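Side-chain contacts in importin-95 (Chaetomium thermophilum, PDB 4XRI), which acts as a flexible nuclear transport receptor of the importin beta family, carrying protein cargo into the nucleus and probably binding a small GTPase: residues R559-L564 and G605-Q610; V611-L616 and A652-N657; S800-P805 and T841-E846. The protein carries 2 engineered substitutions. All coordinates share one frame; numbering follows the deposited sequence.

Contact 1: R559-L564 and G605-Q610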
ATOM      1  N   ARG A 559     -28.761 -15.853  11.061  1.00 38.62           N
ATOM      2  CA  ARG A 559     -28.542 -14.408  11.058  1.00 40.67           C
ATOM      3  C   ARG A 559     -28.473 -13.846   9.642  1.00 44.68           C
ATOM      4  O   ARG A 559     -28.986 -12.758   9.373  1.00 41.77           O
ATOM      5  CB  ARG A 559     -27.262 -14.057  11.822  1.00 39.34           C
ATOM      6  CG  ARG A 559     -27.356 -14.279  13.325  1.00 37.98           C
ATOM      7  CD  ARG A 559     -26.142 -13.718  14.046  1.00 39.38           C
ATOM      8  NE  ARG A 559     -26.216 -13.964  15.483  1.00 45.92           N
ATOM      9  CZ  ARG A 559     -25.336 -13.515  16.373  1.00 48.46           C
ATOM     10  NH1 ARG A 559     -24.304 -12.781  15.978  1.00 48.34           N
ATOM     11  NH2 ARG A 559     -25.492 -13.800  17.661  1.00 52.29           N
ATOM     12  N   LEU A 560     -27.836 -14.592   8.743  1.00 36.48           N
ATOM     13  CA  LEU A 560     -27.773 -14.217   7.335  1.00 37.26           C
ATOM     14  C   LEU A 560     -29.165 -14.142   6.719  1.00 39.05           C
ATOM     15  O   LEU A 560     -29.491 -13.193   6.004  1.00 35.73           O
ATOM     16  CB  LEU A 560     -26.905 -15.210   6.556  1.00 37.95           C
ATOM     17  CG  LEU A 560     -25.436 -14.830   6.358  1.00 39.94           C
ATOM     18  CD1 LEU A 560     -24.673 -15.974   5.703  1.00 41.22           C
ATOM     19  CD2 LEU A 560     -25.347 -13.569   5.514  1.00 32.05           C
ATOM     20  N   GLU A 561     -29.976 -15.155   7.002  1.00 38.13           N
ATOM     21  CA  GLU A 561     -31.360 -15.196   6.538  1.00 41.52           C
ATOM     22  C   GLU A 561     -32.166 -14.010   7.058  1.00 42.38           C
ATOM     23  O   GLU A 561     -33.033 -13.481   6.359  1.00 41.55           O
ATOM     24  CB  GLU A 561     -32.025 -16.509   6.963  1.00 46.27           C
ATOM     25  CG  GLU A 561     -31.487 -17.732   6.242  1.00 44.27           C
ATOM     26  CD  GLU A 561     -31.887 -19.034   6.912  1.00 48.28           C
ATOM     27  OE1 GLU A 561     -32.432 -18.983   8.035  1.00 47.28           O
ATOM     28  OE2 GLU A 561     -31.653 -20.108   6.317  1.00 48.56           O
ATOM     29  N   GLU A 562     -31.866 -13.589   8.282  1.00 35.59           N
ATOM     30  CA  GLU A 562     -32.598 -12.498   8.915  1.00 40.59           C
ATOM     31  C   GLU A 562     -32.255 -11.125   8.327  1.00 45.94           C
ATOM     32  O   GLU A 562     -32.990 -10.160   8.534  1.00 42.75           O
ATOM     33  CB  GLU A 562     -32.340 -12.503  10.424  1.00 38.50           C
ATOM     34  CG  GLU A 562     -33.127 -13.576  11.164  1.00 53.26           C
ATOM     35  CD  GLU A 562     -32.657 -13.789  12.592  1.00 66.11           C
ATOM     36  OE1 GLU A 562     -31.675 -13.138  13.001  1.00 69.31           O
ATOM     37  OE2 GLU A 562     -33.271 -14.613  13.304  1.00 71.80           O
ATOM     38  N   THR A 563     -31.153 -11.040   7.586  1.00 44.61           N
ATOM     39  CA  THR A 563     -30.768  -9.781   6.949  1.00 40.39           C
ATOM     40  C   THR A 563     -31.596  -9.494   5.703  1.00 42.77           C
ATOM     41  O   THR A 563     -31.619  -8.364   5.209  1.00 45.33           O
ATOM     42  CB  THR A 563     -29.278  -9.764   6.544  1.00 39.94           C
ATOM     43  OG1 THR A 563     -29.046 -10.713   5.497  1.00 38.13           O
ATOM     44  CG2 THR A 563     -28.382 -10.087   7.734  1.00 36.64           C
ATOM     45  N   LEU A 564     -32.268 -10.521   5.192  1.00 40.29           N
ATOM     46  CA  LEU A 564     -33.065 -10.370   3.979  1.00 38.97           C
ATOM     47  C   LEU A 564     -34.289  -9.469   4.197  1.00 46.04           C
ATOM     48  O   LEU A 564     -34.517  -8.549   3.411  1.00 47.79           O
ATOM     49  CB  LEU A 564     -33.498 -11.740   3.437  1.00 39.50           C
ATOM     50  CG  LEU A 564     -32.407 -12.583   2.778  1.00 46.37           C
ATOM     51  CD1 LEU A 564     -32.996 -13.866   2.210  1.00 49.30           C
ATOM     52  CD2 LEU A 564     -31.709 -11.788   1.686  1.00 46.90           C
ATOM     53  N   GLY A 605     -25.547 -27.422   2.785  1.00 45.57           N
ATOM     54  CA  GLY A 605     -25.276 -26.856   1.474  1.00 35.52           C
ATOM     55  C   GLY A 605     -26.471 -26.178   0.828  1.00 41.45           C
ATOM     56  O   GLY A 605     -26.351 -25.080   0.287  1.00 37.72           O
ATOM     57  N   ASP A 606     -27.623 -26.840   0.877  1.00 39.59           N
ATOM     58  CA  ASP A 606     -28.852 -26.300   0.295  1.00 39.60           C
ATOM     59  C   ASP A 606     -29.254 -24.975   0.935  1.00 42.53           C
ATOM     60  O   ASP A 606     -29.585 -24.014   0.240  1.00 44.81           O
ATOM     61  CB  ASP A 606     -29.996 -27.307   0.430  1.00 37.40           C
ATOM     62  CG  ASP A 606     -29.890 -28.452  -0.563  1.00 50.97           C
ATOM     63  OD1 ASP A 606     -28.831 -28.588  -1.215  1.00 45.60           O
ATOM     64  OD2 ASP A 606     -30.869 -29.217  -0.685  1.00 52.06           O
ATOM     65  N   ARG A 607     -29.226 -24.939   2.262  1.00 39.32           N
ATOM     66  CA  ARG A 607     -29.573 -23.737   3.009  1.00 40.60           C
ATOM     67  C   ARG A 607     -28.601 -22.601   2.710  1.00 39.25           C
ATOM     68  O   ARG A 607     -29.003 -21.447   2.557  1.00 44.53           O
ATOM     69  CB  ARG A 607     -29.594 -24.032   4.508  1.00 42.56           C
ATOM     70  CG  ARG A 607     -30.086 -22.875   5.359  1.00 41.78           C
ATOM     71  CD  ARG A 607     -30.197 -23.278   6.817  1.00 46.03           C
ATOM     72  NE  ARG A 607     -30.831 -22.236   7.620  1.00 45.66           N
ATOM     73  CZ  ARG A 607     -31.066 -22.337   8.923  1.00 51.31           C
ATOM     74  NH1 ARG A 607     -30.718 -23.437   9.576  1.00 48.91           N
ATOM     75  NH2 ARG A 607     -31.648 -21.338   9.575  1.00 50.12           N
ATOM     76  N   ILE A 608     -27.320 -22.942   2.627  1.00 36.59           N
ATOM     77  CA  ILE A 608     -26.275 -21.965   2.349  1.00 40.58           C
ATOM     78  C   ILE A 608     -26.478 -21.294   0.994  1.00 40.88           C
ATOM     79  O   ILE A 608     -26.515 -20.068   0.900  1.00 38.23           O
ATOM     80  CB  ILE A 608     -24.876 -22.613   2.389  1.00 38.78           C
ATOM     81  CG1 ILE A 608     -24.495 -22.968   3.826  1.00 42.21           C
ATOM     82  CG2 ILE A 608     -23.836 -21.679   1.796  1.00 26.99           C
ATOM     83  CD1 ILE A 608     -23.177 -23.705   3.945  1.00 43.93           C
ATOM     84  N   MET A 609     -26.624 -22.098  -0.054  1.00 38.03           N
ATOM     85  CA  MET A 609     -26.798 -21.562  -1.400  1.00 36.20           C
ATOM     86  C   MET A 609     -28.106 -20.792  -1.552  1.00 39.03           C
ATOM     87  O   MET A 609     -28.177 -19.824  -2.308  1.00 35.35           O
ATOM     88  CB  MET A 609     -26.731 -22.685  -2.437  1.00 38.27           C
ATOM     89  CG  MET A 609     -25.329 -23.250  -2.633  1.00 44.28           C
ATOM     90  SD  MET A 609     -24.110 -21.969  -3.004  1.00 37.08           S
ATOM     91  CE  MET A 609     -24.661 -21.438  -4.619  1.00 27.13           C
ATOM     92  N   GLN A 610     -29.142 -21.221  -0.838  1.00 34.85           N
ATOM     93  CA  GLN A 610     -30.438 -20.549  -0.914  1.00 37.50           C
ATOM     94  C   GLN A 610     -30.348 -19.105  -0.428  1.00 38.64           C
ATOM     95  O   GLN A 610     -30.822 -18.190  -1.099  1.00 37.74           O
ATOM     96  CB  GLN A 610     -31.494 -21.308  -0.105  1.00 37.60           C
ATOM     97  CG  GLN A 610     -32.870 -20.656  -0.094  1.00 48.45           C
ATOM     98  CD  GLN A 610     -33.663 -20.926  -1.358  1.00 66.56           C
ATOM     99  OE1 GLN A 610     -33.212 -21.650  -2.247  1.00 70.58           O
ATOM    100  NE2 GLN A 610     -34.857 -20.347  -1.444  1.00 76.15           N
TER
HETATM  101  O   HOH W   1     -31.407 -20.402   3.484  1.00 46.51           O

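Contact 2: V611-L616 and A652-N657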
ATOM      1  N   VAL A 611     -29.728 -18.899   0.729  1.00 41.82           N
ATOM      2  CA  VAL A 611     -29.643 -17.560   1.302  1.00 34.24           C
ATOM      3  C   VAL A 611     -28.603 -16.714   0.569  1.00 37.38           C
ATOM      4  O   VAL A 611     -28.789 -15.512   0.390  1.00 34.86           O
ATOM      5  CB  VAL A 611     -29.315 -17.599   2.821  1.00 40.51           C
ATOM      6  CG1 VAL A 611     -27.946 -18.203   3.084  1.00 36.79           C
ATOM      7  CG2 VAL A 611     -29.406 -16.206   3.424  1.00 35.94           C
ATOM      8  N   LEU A 612     -27.524 -17.348   0.116  1.00 37.73           N
ATOM      9  CA  LEU A 612     -26.451 -16.622  -0.554  1.00 33.87           C
ATOM     10  C   LEU A 612     -26.898 -16.095  -1.911  1.00 39.40           C
ATOM     11  O   LEU A 612     -26.543 -14.982  -2.297  1.00 36.56           O
ATOM     12  CB  LEU A 612     -25.211 -17.505  -0.719  1.00 30.95           C
ATOM     13  CG  LEU A 612     -24.377 -17.749   0.541  1.00 34.18           C
ATOM     14  CD1 LEU A 612     -23.090 -18.485   0.193  1.00 32.77           C
ATOM     15  CD2 LEU A 612     -24.075 -16.435   1.257  1.00 34.05           C
ATOM     16  N   LEU A 613     -27.674 -16.895  -2.635  1.00 37.93           N
ATOM     17  CA  LEU A 613     -28.180 -16.472  -3.934  1.00 37.34           C
ATOM     18  C   LEU A 613     -29.270 -15.416  -3.777  1.00 34.36           C
ATOM     19  O   LEU A 613     -29.382 -14.501  -4.592  1.00 36.39           O
ATOM     20  CB  LEU A 613     -28.712 -17.667  -4.728  1.00 36.48           C
ATOM     21  CG  LEU A 613     -27.646 -18.634  -5.248  1.00 38.40           C
ATOM     22  CD1 LEU A 613     -28.259 -19.666  -6.187  1.00 33.72           C
ATOM     23  CD2 LEU A 613     -26.526 -17.877  -5.938  1.00 32.90           C
ATOM     24  N   GLN A 614     -30.071 -15.551  -2.724  1.00 31.72           N
ATOM     25  CA  GLN A 614     -31.104 -14.567  -2.415  1.00 41.04           C
ATOM     26  C   GLN A 614     -30.490 -13.212  -2.082  1.00 36.84           C
ATOM     27  O   GLN A 614     -31.052 -12.168  -2.413  1.00 36.15           O
ATOM     28  CB  GLN A 614     -31.977 -15.048  -1.254  1.00 39.64           C
ATOM     29  CG  GLN A 614     -33.074 -16.013  -1.666  1.00 47.16           C
ATOM     30  CD  GLN A 614     -33.875 -16.532  -0.490  1.00 57.11           C
ATOM     31  OE1 GLN A 614     -33.354 -16.682   0.614  1.00 63.55           O
ATOM     32  NE2 GLN A 614     -35.153 -16.801  -0.719  1.00 65.06           N
ATOM     33  N   ILE A 615     -29.336 -13.237  -1.426  1.00 39.09           N
ATOM     34  CA  ILE A 615     -28.624 -12.011  -1.092  1.00 35.25           C
ATOM     35  C   ILE A 615     -28.059 -11.368  -2.357  1.00 35.71           C
ATOM     36  O   ILE A 615     -28.108 -10.148  -2.515  1.00 41.82           O
ATOM     37  CB  ILE A 615     -27.494 -12.279  -0.078  1.00 35.99           C
ATOM     38  CG1 ILE A 615     -28.087 -12.612   1.291  1.00 43.65           C
ATOM     39  CG2 ILE A 615     -26.576 -11.076   0.044  1.00 30.95           C
ATOM     40  CD1 ILE A 615     -27.058 -12.989   2.327  1.00 42.61           C
ATOM     41  N   LEU A 616     -27.549 -12.199  -3.263  1.00 34.86           N
ATOM     42  CA  LEU A 616     -27.023 -11.721  -4.541  1.00 36.47           C
ATOM     43  C   LEU A 616     -28.080 -10.988  -5.363  1.00 41.58           C
ATOM     44  O   LEU A 616     -27.797  -9.960  -5.977  1.00 41.76           O
ATOM     45  CB  LEU A 616     -26.459 -12.885  -5.364  1.00 35.74           C
ATOM     46  CG  LEU A 616     -25.058 -13.399  -5.023  1.00 45.48           C
ATOM     47  CD1 LEU A 616     -24.615 -14.434  -6.049  1.00 42.17           C
ATOM     48  CD2 LEU A 616     -24.064 -12.249  -4.953  1.00 44.42           C
ATOM     49  N   ALA A 652     -24.897 -20.536 -11.890  1.00 36.80           N
ATOM     50  CA  ALA A 652     -24.148 -20.174 -13.100  1.00 35.89           C
ATOM     51  C   ALA A 652     -24.555 -18.826 -13.721  1.00 32.82           C
ATOM     52  O   ALA A 652     -23.680 -18.054 -14.112  1.00 39.93           O
ATOM     53  CB  ALA A 652     -24.259 -21.284 -14.153  1.00 31.21           C
ATOM     54  N   PRO A 653     -25.870 -18.532 -13.822  1.00 34.44           N
ATOM     55  CA  PRO A 653     -26.216 -17.213 -14.373  1.00 42.01           C
ATOM     56  C   PRO A 653     -25.681 -16.034 -13.554  1.00 44.68           C
ATOM     57  O   PRO A 653     -25.312 -15.012 -14.135  1.00 43.50           O
ATOM     58  CB  PRO A 653     -27.749 -17.228 -14.366  1.00 43.18           C
ATOM     59  CG  PRO A 653     -28.097 -18.661 -14.502  1.00 43.03           C
ATOM     60  CD  PRO A 653     -27.067 -19.383 -13.687  1.00 42.13           C
ATOM     61  N   PHE A 654     -25.639 -16.169 -12.233  1.00 35.80           N
ATOM     62  CA  PHE A 654     -25.050 -15.131 -11.392  1.00 33.47           C
ATOM     63  C   PHE A 654     -23.558 -15.013 -11.674  1.00 38.60           C
ATOM     64  O   PHE A 654     -23.011 -13.913 -11.742  1.00 35.31           O
ATOM     65  CB  PHE A 654     -25.280 -15.428  -9.910  1.00 37.54           C
ATOM     66  CG  PHE A 654     -26.700 -15.233  -9.463  1.00 39.38           C
ATOM     67  CD1 PHE A 654     -27.137 -13.996  -9.021  1.00 37.57           C
ATOM     68  CD2 PHE A 654     -27.594 -16.290  -9.470  1.00 37.49           C
ATOM     69  CE1 PHE A 654     -28.441 -13.815  -8.601  1.00 38.75           C
ATOM     70  CE2 PHE A 654     -28.898 -16.116  -9.050  1.00 38.35           C
ATOM     71  CZ  PHE A 654     -29.325 -14.875  -8.618  1.00 38.97           C
ATOM     72  N   LEU A 655     -22.909 -16.159 -11.840  1.00 34.15           N
ATOM     73  CA  LEU A 655     -21.486 -16.207 -12.144  1.00 31.74           C
ATOM     74  C   LEU A 655     -21.194 -15.583 -13.505  1.00 35.83           C
ATOM     75  O   LEU A 655     -20.257 -14.795 -13.646  1.00 35.84           O
ATOM     76  CB  LEU A 655     -20.983 -17.651 -12.103  1.00 30.41           C
ATOM     77  CG  LEU A 655     -19.492 -17.861 -12.368  1.00 33.35           C
ATOM     78  CD1 LEU A 655     -18.663 -16.979 -11.453  1.00 38.06           C
ATOM     79  CD2 LEU A 655     -19.120 -19.326 -12.186  1.00 36.66           C
ATOM     80  N   TYR A 656     -22.003 -15.941 -14.499  1.00 37.52           N
ATOM     81  CA  TYR A 656     -21.889 -15.373 -15.840  1.00 39.39           C
ATOM     82  C   TYR A 656     -21.961 -13.850 -15.810  1.00 40.61           C
ATOM     83  O   TYR A 656     -21.156 -13.165 -16.440  1.00 40.73           O
ATOM     84  CB  TYR A 656     -22.995 -15.911 -16.755  1.00 37.27           C
ATOM     85  CG  TYR A 656     -22.950 -17.400 -17.002  1.00 38.55           C
ATOM     86  CD1 TYR A 656     -21.756 -18.107 -16.921  1.00 42.85           C
ATOM     87  CD2 TYR A 656     -24.107 -18.100 -17.320  1.00 38.50           C
ATOM     88  CE1 TYR A 656     -21.717 -19.471 -17.150  1.00 38.77           C
ATOM     89  CE2 TYR A 656     -24.079 -19.462 -17.549  1.00 45.86           C
ATOM     90  CZ  TYR A 656     -22.883 -20.141 -17.463  1.00 43.93           C
ATOM     91  OH  TYR A 656     -22.854 -21.498 -17.693  1.00 45.56           O
ATOM     92  N   ASN A 657     -22.931 -13.330 -15.068  1.00 44.61           N
ATOM     93  CA  ASN A 657     -23.179 -11.896 -15.020  1.00 45.26           C
ATOM     94  C   ASN A 657     -22.028 -11.139 -14.372  1.00 42.77           C
ATOM     95  O   ASN A 657     -21.673 -10.043 -14.803  1.00 40.29           O
ATOM     96  CB  ASN A 657     -24.478 -11.610 -14.272  1.00 48.08           C
ATOM     97  CG  ASN A 657     -25.074 -10.270 -14.641  1.00 58.42           C
ATOM     98  OD1 ASN A 657     -25.018  -9.317 -13.863  1.00 52.40           O
ATOM     99  ND2 ASN A 657     -25.640 -10.186 -15.841  1.00 54.06           N
TER

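Contact 3: S800-P805 and T841-E846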
ATOM      1  N   SER A 800      12.647 -16.875 -22.635  1.00 51.37           N
ATOM      2  CA  SER A 800      12.474 -15.464 -22.313  1.00 50.14           C
ATOM      3  C   SER A 800      12.427 -15.264 -20.804  1.00 47.23           C
ATOM      4  O   SER A 800      13.003 -14.315 -20.269  1.00 51.95           O
ATOM      5  CB  SER A 800      11.201 -14.918 -22.961  1.00 52.95           C
ATOM      6  OG  SER A 800      11.089 -13.519 -22.762  1.00 55.52           O
ATOM      7  N   ILE A 801      11.738 -16.174 -20.125  1.00 50.05           N
ATOM      8  CA  ILE A 801      11.641 -16.155 -18.671  1.00 54.16           C
ATOM      9  C   ILE A 801      13.004 -16.407 -18.035  1.00 56.72           C
ATOM     10  O   ILE A 801      13.373 -15.766 -17.047  1.00 50.39           O
ATOM     11  CB  ILE A 801      10.637 -17.210 -18.173  1.00 49.60           C
ATOM     12  CG1 ILE A 801       9.231 -16.881 -18.681  1.00 46.00           C
ATOM     13  CG2 ILE A 801      10.649 -17.296 -16.654  1.00 46.19           C
ATOM     14  CD1 ILE A 801       8.218 -17.945 -18.361  1.00 38.28           C
ATOM     15  N   ALA A 802      13.752 -17.339 -18.617  1.00 57.16           N
ATOM     16  CA  ALA A 802      15.072 -17.689 -18.111  1.00 58.96           C
ATOM     17  C   ALA A 802      16.047 -16.521 -18.240  1.00 62.57           C
ATOM     18  O   ALA A 802      16.900 -16.318 -17.376  1.00 61.31           O
ATOM     19  CB  ALA A 802      15.611 -18.910 -18.838  1.00 53.10           C
ATOM     20  N   ASN A 803      15.912 -15.752 -19.316  1.00 62.53           N
ATOM     21  CA  ASN A 803      16.821 -14.641 -19.577  1.00 59.35           C
ATOM     22  C   ASN A 803      16.385 -13.339 -18.914  1.00 59.68           C
ATOM     23  O   ASN A 803      17.043 -12.310 -19.059  1.00 67.42           O
ATOM     24  CB  ASN A 803      16.967 -14.422 -21.084  1.00 62.77           C
ATOM     25  CG  ASN A 803      17.579 -15.617 -21.791  1.00 68.25           C
ATOM     26  OD1 ASN A 803      18.298 -16.411 -21.184  1.00 72.60           O
ATOM     27  ND2 ASN A 803      17.300 -15.749 -23.083  1.00 63.69           N
ATOM     28  N   ASP A 804      15.274 -13.388 -18.186  1.00 59.45           N
ATOM     29  CA  ASP A 804      14.762 -12.210 -17.494  1.00 57.02           C
ATOM     30  C   ASP A 804      14.931 -12.364 -15.987  1.00 57.52           C
ATOM     31  O   ASP A 804      14.267 -13.195 -15.371  1.00 55.31           O
ATOM     32  CB  ASP A 804      13.287 -11.979 -17.843  1.00 56.86           C
ATOM     33  CG  ASP A 804      12.770 -10.626 -17.372  1.00 64.56           C
ATOM     34  OD1 ASP A 804      13.438  -9.967 -16.546  1.00 59.45           O
ATOM     35  OD2 ASP A 804      11.678 -10.224 -17.827  1.00 63.95           O
ATOM     36  N   PRO A 805      15.816 -11.547 -15.389  1.00 59.78           N
ATOM     37  CA  PRO A 805      16.110 -11.571 -13.950  1.00 58.39           C
ATOM     38  C   PRO A 805      14.911 -11.174 -13.091  1.00 57.90           C
ATOM     39  O   PRO A 805      14.939 -11.355 -11.876  1.00 63.12           O
ATOM     40  CB  PRO A 805      17.247 -10.552 -13.807  1.00 66.53           C
ATOM     41  CG  PRO A 805      17.090  -9.647 -14.977  1.00 64.58           C
ATOM     42  CD  PRO A 805      16.602 -10.520 -16.092  1.00 63.69           C
ATOM     43  N   THR A 841      18.916 -26.525 -18.958  1.00 60.12           N
ATOM     44  CA  THR A 841      19.611 -27.113 -17.819  1.00 63.26           C
ATOM     45  C   THR A 841      19.923 -26.060 -16.765  1.00 63.21           C
ATOM     46  O   THR A 841      19.710 -26.277 -15.574  1.00 64.28           O
ATOM     47  CB  THR A 841      20.924 -27.792 -18.256  1.00 75.53           C
ATOM     48  OG1 THR A 841      20.649 -28.767 -19.269  1.00 78.36           O
ATOM     49  CG2 THR A 841      21.600 -28.465 -17.071  1.00 79.16           C
ATOM     50  N   ALA A 842      20.418 -24.915 -17.222  1.00 67.92           N
ATOM     51  CA  ALA A 842      20.734 -23.801 -16.335  1.00 62.68           C
ATOM     52  C   ALA A 842      19.492 -23.298 -15.610  1.00 63.39           C
ATOM     53  O   ALA A 842      19.537 -23.006 -14.414  1.00 60.73           O
ATOM     54  CB  ALA A 842      21.384 -22.668 -17.121  1.00 57.22           C
ATOM     55  N   MET A 843      18.386 -23.207 -16.342  1.00 62.56           N
ATOM     56  CA  MET A 843      17.120 -22.746 -15.781  1.00 60.14           C
ATOM     57  C   MET A 843      16.648 -23.653 -14.651  1.00 64.14           C
ATOM     58  O   MET A 843      16.270 -23.182 -13.580  1.00 58.48           O
ATOM     59  CB  MET A 843      16.052 -22.676 -16.875  1.00 57.35           C
ATOM     60  CG  MET A 843      14.756 -22.005 -16.461  1.00 61.38           C
ATOM     61  SD  MET A 843      13.515 -22.108 -17.764  1.00 53.36           S
ATOM     62  CE  MET A 843      12.255 -21.009 -17.124  1.00 47.54           C
ATOM     63  N   ILE A 844      16.675 -24.957 -14.903  1.00 60.98           N
ATOM     64  CA  ILE A 844      16.242 -25.943 -13.922  1.00 63.22           C
ATOM     65  C   ILE A 844      17.180 -25.985 -12.727  1.00 68.14           C
ATOM     66  O   ILE A 844      16.735 -25.981 -11.576  1.00 65.54           O
ATOM     67  CB  ILE A 844      16.166 -27.344 -14.540  1.00 65.41           C
ATOM     68  CG1 ILE A 844      15.219 -27.331 -15.735  1.00 62.54           C
ATOM     69  CG2 ILE A 844      15.722 -28.366 -13.502  1.00 65.14           C
ATOM     70  CD1 ILE A 844      15.150 -28.648 -16.442  1.00 55.49           C
ATOM     71  N   ARG A 845      18.478 -26.026 -13.007  1.00 68.50           N
ATOM     72  CA  ARG A 845      19.484 -26.080 -11.954  1.00 70.78           C
ATOM     73  C   ARG A 845      19.388 -24.869 -11.031  1.00 66.66           C
ATOM     74  O   ARG A 845      19.498 -25.003  -9.814  1.00 63.78           O
ATOM     75  CB  ARG A 845      20.887 -26.169 -12.550  1.00 72.47           C
ATOM     76  CG  ARG A 845      21.979 -26.282 -11.503  1.00 80.06           C
ATOM     77  CD  ARG A 845      23.333 -25.898 -12.062  1.00 85.91           C
ATOM     78  NE  ARG A 845      24.258 -25.516 -11.000  1.00 95.91           N
ATOM     79  CZ  ARG A 845      24.277 -24.318 -10.424  1.00 96.41           C
ATOM     80  NH1 ARG A 845      25.153 -24.055  -9.463  1.00 97.71           N
ATOM     81  NH2 ARG A 845      23.416 -23.383 -10.805  1.00 95.16           N
ATOM     82  N   GLU A 846      19.175 -23.693 -11.613  1.00 70.12           N
ATOM     83  CA  GLU A 846      19.008 -22.474 -10.828  1.00 62.74           C
ATOM     84  C   GLU A 846      17.785 -22.575  -9.927  1.00 65.14           C
ATOM     85  O   GLU A 846      17.799 -22.121  -8.783  1.00 68.07           O
ATOM     86  CB  GLU A 846      18.878 -21.249 -11.736  1.00 60.15           C
ATOM     87  CG  GLU A 846      18.671 -19.948 -10.974  1.00 63.00           C
ATOM     88  CD  GLU A 846      18.140 -18.833 -11.850  1.00 71.14           C
ATOM     89  OE1 GLU A 846      17.147 -19.066 -12.573  1.00 73.57           O
ATOM     90  OE2 GLU A 846      18.714 -17.725 -11.817  1.00 78.64           O
TER

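Contact 1: R559-L564 and G605-Q610
Glu561 and Arg607 form an ion pair that is the one direct contact between 559-564 and 605-610, a compact example of how two long side chains bridge the distance between helices. The charged contact is bidentate and side-on: Arg607 NE donates a hydrogen bond to Glu561 OE2 at 2.6 Å, and Arg607 NH2 donates one to Glu561 OE1 at 2.9 Å. Both bonds are nearly straight. The two oxygens lie almost in the guanidinium plane and are met on their syn sides, yet the carboxylate is turned 30° against that plane, so the nitrogens stand somewhat out of its own plane. Arg607 reaches this position with CG anti to its backbone N (chi1 -174°) and the chain extended as far as NE, crossing the glutamate at about a right angle. Two bonds to two atoms limit how far either group can rotate.

A water adds a second link, donating to Glu561 OE2 at 2.9 Å and to the carbonyl O of Arg607 at 2.8 Å. OE2 thus accepts from both the arginine and the water, which ties the carboxylate to the backbone of helix 605-616 as well.

Among its neighbours, this is a surface salt bridge between adjacent helices of the HEAT-repeat array, 546-567 and 605-616. The arginine also packs on Thr554, Leu557 and Gln558 of helix 546-567. Apolar packing joins the same two helices where Leu560 and Leu564 touch Ile615, and Leu560 packs besides on Leu586 and Leu590 of helix 573-597.

Contact 2: V611-L616 and A652-N657
The ring of Phe654 meets two leucines one helical turn apart, Leu613 and Leu616, and shows how one aromatic side chain can bridge neighbouring helices without a polar bond between them. Leu613 presents a methyl, CD2, to Phe654 CD2 at 4.0 Å. On the other ortho carbon, Leu616 touches with two atoms: its CB lies 3.9 Å from Phe654 CD1, and its methyl CD1 lies 3.9 Å from that same Phe654 CD1. Both leucines approach the ring obliquely, and contact is by van der Waals packing alone. The far end of the ring reaches the backbone, with Phe654 CZ 4.0 Å from the carbonyl O of Leu613.

Phe654 carries CG anti to its carbonyl carbon (chi1 -72°), and chi2 of -88° sets the ring so that its two ortho carbons serve different leucines. The CA atoms of Leu616 and Phe654 remain 7.9 Å apart, a separation bridged by the side chains.

Further out, Leu613 also packs on Ala650 and Phe651 of helix 648-660, and Leu616 on Val629 and Phe630 of helix 625-640. Leu655, next to the phenylalanine, packs on Ala671 and Leu674 of helix 665-682. A glycerol, probably from the crystallisation liquor, lies about 3 Å from the phenylalanine side chain. Apolar packing of this kind between neighbouring helices is characteristic of the HEAT-repeat solenoid to which importin beta belongs.

Contact 3: S800-P805 and T841-E846
Where 800-805, the last turn of helix 791-802 and the loop after it, faces helix 838-849, the nearest CA atoms, those of Ala802 and Met843, are 5.9 Å apart. The small side chain of Ala802 is consistent with the close approach. Its CB lies 4.0 Å from Met843 SD and 4.0 Å from Met843 CG, packing against the middle of the side chain. Met843 keeps CG anti to the backbone N (chi1 -171°) and stays extended through the remaining torsions. The extended shape carries its terminal methyl past the alanine to Ile801, where Met843 CE meets the branch methyl Ile801 CG2 at 4.1 Å. The isoleucine and methionine side chains pass each other at a slant. This apolar packing joins helices 791-802 and 838-849 within the HEAT-repeat superhelix, near the C-terminal end of the chain. Helix 809-825 adds a further surface, with Ser815 touching both Ile801 and Met843. Ile801 also packs on Arg764 and Met768 of helix 754-780, so that the isoleucine is buried among three helices besides its own. Polar links lie nearby: Glu846 forms a salt bridge with Arg807, whose NH2 is also hydrogen-bonded to the carbonyl O of Asp804, which ties helix 838-849 to the loop following helix 791-802.

The three contacts follow one another along the chain without nesting, all within the C-terminal half. Contacts 1 and 2 are neighbours: their centres lie 13 Å apart, and both use helix 605-616, which meets helix 546-567 along both halves and helix 648-660 with its second half. They also touch directly, as where Leu560 packs on Ile615. Contact 3 is remote, its centre about 50 Å from that of contact 1 and about 44 Å from that of contact 2, on helices 791-802 and 838-849. Each joins neighbouring helices by local packing or a salt bridge, which is consistent with the flexibility known for this receptor.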